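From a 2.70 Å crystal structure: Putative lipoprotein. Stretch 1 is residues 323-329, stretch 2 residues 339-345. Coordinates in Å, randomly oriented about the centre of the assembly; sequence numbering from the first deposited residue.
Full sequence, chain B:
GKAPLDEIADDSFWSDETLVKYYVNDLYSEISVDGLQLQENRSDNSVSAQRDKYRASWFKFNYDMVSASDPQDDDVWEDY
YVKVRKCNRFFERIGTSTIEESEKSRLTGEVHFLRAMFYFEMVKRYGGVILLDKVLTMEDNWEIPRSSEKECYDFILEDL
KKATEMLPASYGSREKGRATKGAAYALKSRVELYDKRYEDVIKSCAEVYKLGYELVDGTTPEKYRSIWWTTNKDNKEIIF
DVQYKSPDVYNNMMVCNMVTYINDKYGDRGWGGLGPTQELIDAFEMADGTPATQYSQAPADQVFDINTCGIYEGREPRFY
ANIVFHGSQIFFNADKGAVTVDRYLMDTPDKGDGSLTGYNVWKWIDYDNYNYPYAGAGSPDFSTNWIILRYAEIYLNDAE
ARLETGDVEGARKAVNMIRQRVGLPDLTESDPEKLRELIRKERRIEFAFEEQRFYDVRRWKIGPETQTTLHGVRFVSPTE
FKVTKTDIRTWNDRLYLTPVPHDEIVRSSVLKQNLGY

Stretch 1 (323-329) IVFHGSQ
Stretch 2 (339-345) VTVDRYL

Where a strand gives way to a turn, side chains as well as backbone can supply hydrogen-bond partners, as this contact illustrates. The two stretches run antiparallel, with Gln329 opposite Thr340 as a non-hydrogen-bonded pair, CA to CA 4.5 Å, their side chains on the same face of the sheet. Beyond that pair, Val341 serves both backbone directions: its N donates to Ser328 O (2.8 Å, 169°), and its O accepts from Gly327 N (2.7 Å).

Phe325 to Ser328 forms a type II turn, closed by Ser328 N donating to Phe325 O at 2.9 Å; Gly327 N and Ser328 O, both within it, bond to Val341. Gly327, at phi/psi 98/-2, occupies a conformation in which a CB would jam against the preceding carbonyl. Ser328, chi1 m, returns its OG to accept from Phe325 N (2.8 Å).

Side chains supply further bonds. His326, chi1 t and chi2 75°, presents ND1 to Arg343 N (2.8 Å, 168°), near the ring plane; its NE2 is hydrogen-bonded elsewhere in the structure. Arg343, its CB toward stretch 1 and its chi angles m, m, t and 180°, donates from NH2 to Val324 O (3.1 Å, 138°); NH1 and NH2 also hydrogen-bond elsewhere in the structure. Asp342, chi1 t, accepts through OD1 from Tyr344 N (2.8 Å) and Leu345 N (2.9 Å). Val324 CG1 packs 3.7 Å from Val341 CG2, both chi1 t.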

ATOM      1  N   ILE B 323      13.661  30.243   3.767  1.00 43.68           N
ATOM      2  CA  ILE B 323      12.588  30.646   4.659  1.00 43.16           C
ATOM      3  C   ILE B 323      11.639  31.677   4.061  1.00 48.69           C
ATOM      4  O   ILE B 323      12.075  32.734   3.600  1.00 50.49           O
ATOM      5  CB  ILE B 323      13.219  31.167   6.002  1.00 45.64           C
ATOM      6  CG1 ILE B 323      14.252  30.177   6.629  1.00 45.60           C
ATOM      7  CG2 ILE B 323      12.177  31.578   7.025  1.00 47.03           C
ATOM      8  CD1 ILE B 323      13.811  28.678   6.827  1.00 47.45           C
ATOM      9  N   VAL B 324      10.327  31.367   4.134  1.00 44.47           N
ATOM     10  CA  VAL B 324       9.209  32.251   3.822  1.00 45.06           C
ATOM     11  C   VAL B 324       8.761  32.769   5.205  1.00 50.41           C
ATOM     12  O   VAL B 324       8.320  31.969   6.053  1.00 48.50           O
ATOM     13  CB  VAL B 324       8.060  31.561   3.018  1.00 48.36           C
ATOM     14  CG1 VAL B 324       6.877  32.509   2.804  1.00 48.53           C
ATOM     15  CG2 VAL B 324       8.556  31.002   1.699  1.00 48.00           C
ATOM     16  N   PHE B 325       8.941  34.089   5.442  1.00 47.94           N
ATOM     17  CA  PHE B 325       8.640  34.745   6.724  1.00 47.43           C
ATOM     18  C   PHE B 325       7.697  35.974   6.539  1.00 53.07           C
ATOM     19  O   PHE B 325       7.354  36.341   5.427  1.00 51.30           O
ATOM     20  CB  PHE B 325       9.949  35.162   7.434  1.00 47.69           C
ATOM     21  CG  PHE B 325      10.855  35.949   6.509  1.00 50.05           C
ATOM     22  CD1 PHE B 325      10.666  37.313   6.314  1.00 52.18           C
ATOM     23  CD2 PHE B 325      11.882  35.318   5.809  1.00 51.01           C
ATOM     24  CE1 PHE B 325      11.456  38.017   5.422  1.00 51.80           C
ATOM     25  CE2 PHE B 325      12.675  36.030   4.924  1.00 53.57           C
ATOM     26  CZ  PHE B 325      12.439  37.370   4.719  1.00 51.97           C
ATOM     27  N   HIS B 326       7.240  36.566   7.654  1.00 51.98           N
ATOM     28  CA  HIS B 326       6.361  37.726   7.629  1.00 51.34           C
ATOM     29  C   HIS B 326       7.015  38.803   6.805  1.00 57.79           C
ATOM     30  O   HIS B 326       8.129  39.227   7.114  1.00 59.48           O
ATOM     31  CB  HIS B 326       6.084  38.213   9.045  1.00 50.65           C
ATOM     32  CG  HIS B 326       5.147  39.385   9.106  1.00 54.55           C
ATOM     33  ND1 HIS B 326       3.786  39.229   8.897  1.00 56.04           N
ATOM     34  CD2 HIS B 326       5.397  40.691   9.369  1.00 54.97           C
ATOM     35  CE1 HIS B 326       3.259  40.429   9.041  1.00 54.95           C
ATOM     36  NE2 HIS B 326       4.181  41.338   9.326  1.00 55.02           N
ATOM     37  N   GLY B 327       6.359  39.182   5.720  1.00 54.44           N
ATOM     38  CA  GLY B 327       6.862  40.217   4.823  1.00 53.87           C
ATOM     39  C   GLY B 327       7.578  39.719   3.586  1.00 54.99           C
ATOM     40  O   GLY B 327       8.004  40.542   2.773  1.00 57.80           O
ATOM     41  N   SER B 328       7.721  38.390   3.427  1.00 46.80           N
ATOM     42  CA  SER B 328       8.335  37.784   2.243  1.00 46.08           C
ATOM     43  C   SER B 328       7.445  37.979   1.022  1.00 54.65           C
ATOM     44  O   SER B 328       6.220  37.774   1.103  1.00 57.14           O
ATOM     45  CB  SER B 328       8.556  36.276   2.416  1.00 45.54           C
ATOM     46  OG  SER B 328       9.460  35.901   3.435  1.00 51.67           O
ATOM     47  N   GLN B 329       8.068  38.324  -0.110  1.00 49.37           N
ATOM     48  CA  GLN B 329       7.416  38.400  -1.400  1.00 49.83           C
ATOM     49  C   GLN B 329       7.703  37.126  -2.175  1.00 57.68           C
ATOM     50  O   GLN B 329       8.871  36.706  -2.273  1.00 58.68           O
ATOM     51  CB  GLN B 329       7.880  39.608  -2.161  1.00 51.53           C
ATOM     52  CG  GLN B 329       7.098  40.824  -1.796  1.00 72.05           C
ATOM     53  CD  GLN B 329       7.659  41.986  -2.535  1.00 87.51           C
ATOM     54  OE1 GLN B 329       8.709  42.515  -2.170  1.00 82.35           O
ATOM     55  NE2 GLN B 329       6.997  42.372  -3.622  1.00 81.73           N
ATOM     56  N   VAL B 339       3.018  38.471  -4.209  1.00 59.90           N
ATOM     57  CA  VAL B 339       2.133  38.579  -3.055  1.00 60.07           C
ATOM     58  C   VAL B 339       3.054  38.661  -1.807  1.00 64.24           C
ATOM     59  O   VAL B 339       4.120  38.033  -1.784  1.00 60.93           O
ATOM     60  CB  VAL B 339       1.081  37.414  -3.008  1.00 63.31           C
ATOM     61  CG1 VAL B 339       1.726  36.036  -2.860  1.00 61.47           C
ATOM     62  CG2 VAL B 339       0.019  37.640  -1.938  1.00 62.88           C
ATOM     63  N   THR B 340       2.677  39.487  -0.811  1.00 62.71           N
ATOM     64  CA  THR B 340       3.472  39.610   0.410  1.00 61.08           C
ATOM     65  C   THR B 340       2.806  38.778   1.489  1.00 63.85           C
ATOM     66  O   THR B 340       1.591  38.896   1.711  1.00 64.95           O
ATOM     67  CB  THR B 340       3.675  41.076   0.811  1.00 68.74           C
ATOM     68  OG1 THR B 340       4.241  41.797  -0.292  1.00 71.07           O
ATOM     69  CG2 THR B 340       4.589  41.215   2.013  1.00 65.03           C
ATOM     70  N   VAL B 341       3.600  37.918   2.138  1.00 58.66           N
ATOM     71  CA  VAL B 341       3.145  37.010   3.194  1.00 57.68           C
ATOM     72  C   VAL B 341       2.932  37.812   4.464  1.00 62.08           C
ATOM     73  O   VAL B 341       3.826  38.554   4.863  1.00 61.72           O
ATOM     74  CB  VAL B 341       4.130  35.836   3.391  1.00 60.15           C
ATOM     75  CG1 VAL B 341       3.750  34.977   4.595  1.00 58.11           C
ATOM     76  CG2 VAL B 341       4.225  34.997   2.119  1.00 60.39           C
ATOM     77  N   ASP B 342       1.732  37.688   5.064  1.00 59.71           N
ATOM     78  CA  ASP B 342       1.312  38.398   6.273  1.00 60.15           C
ATOM     79  C   ASP B 342       0.946  37.388   7.359  1.00 63.06           C
ATOM     80  O   ASP B 342      -0.043  36.653   7.239  1.00 64.28           O
ATOM     81  CB  ASP B 342       0.117  39.334   5.953  1.00 64.04           C
ATOM     82  CG  ASP B 342      -0.438  40.207   7.074  1.00 79.07           C
ATOM     83  OD1 ASP B 342      -0.066  39.982   8.246  1.00 78.40           O
ATOM     84  OD2 ASP B 342      -1.271  41.108   6.776  1.00 90.02           O
ATOM     85  N   ARG B 343       1.742  37.379   8.434  1.00 56.28           N
ATOM     86  CA  ARG B 343       1.534  36.467   9.561  1.00 54.36           C
ATOM     87  C   ARG B 343       0.628  37.066  10.623  1.00 59.42           C
ATOM     88  O   ARG B 343       0.186  36.332  11.514  1.00 56.89           O
ATOM     89  CB  ARG B 343       2.866  36.067  10.195  1.00 48.31           C
ATOM     90  CG  ARG B 343       3.816  35.400   9.244  1.00 45.40           C
ATOM     91  CD  ARG B 343       3.282  34.148   8.596  1.00 45.02           C
ATOM     92  NE  ARG B 343       4.362  33.507   7.851  1.00 45.61           N
ATOM     93  CZ  ARG B 343       4.250  32.391   7.152  1.00 53.45           C
ATOM     94  NH1 ARG B 343       3.092  31.749   7.093  1.00 48.27           N
ATOM     95  NH2 ARG B 343       5.303  31.894   6.520  1.00 48.08           N
ATOM     96  N   TYR B 344       0.363  38.400  10.533  1.00 58.17           N
ATOM     97  CA  TYR B 344      -0.495  39.114  11.476  1.00 58.99           C
ATOM     98  C   TYR B 344      -1.968  38.921  11.112  1.00 67.32           C
ATOM     99  O   TYR B 344      -2.746  38.504  11.962  1.00 68.40           O
ATOM    100  CB  TYR B 344      -0.137  40.619  11.553  1.00 60.17           C
ATOM    101  CG  TYR B 344      -1.085  41.408  12.433  1.00 62.75           C
ATOM    102  CD1 TYR B 344      -1.374  40.992  13.729  1.00 64.15           C
ATOM    103  CD2 TYR B 344      -1.695  42.568  11.971  1.00 64.80           C
ATOM    104  CE1 TYR B 344      -2.266  41.690  14.532  1.00 64.41           C
ATOM    105  CE2 TYR B 344      -2.597  43.276  12.767  1.00 66.52           C
ATOM    106  CZ  TYR B 344      -2.874  42.837  14.052  1.00 71.69           C
ATOM    107  OH  TYR B 344      -3.720  43.538  14.882  1.00 72.97           O
ATOM    108  N   LEU B 345      -2.348  39.199   9.864  1.00 67.51           N
ATOM    109  CA  LEU B 345      -3.753  39.111   9.448  1.00 69.82           C
ATOM    110  C   LEU B 345      -4.119  37.898   8.618  1.00 75.31           C
ATOM    111  O   LEU B 345      -5.259  37.456   8.699  1.00 76.40           O
ATOM    112  CB  LEU B 345      -4.142  40.346   8.619  1.00 71.17           C
ATOM    113  CG  LEU B 345      -4.083  41.705   9.326  1.00 76.15           C
ATOM    114  CD1 LEU B 345      -4.211  42.839   8.338  1.00 78.26           C
ATOM    115  CD2 LEU B 345      -5.133  41.828  10.397  1.00 74.24           C
TER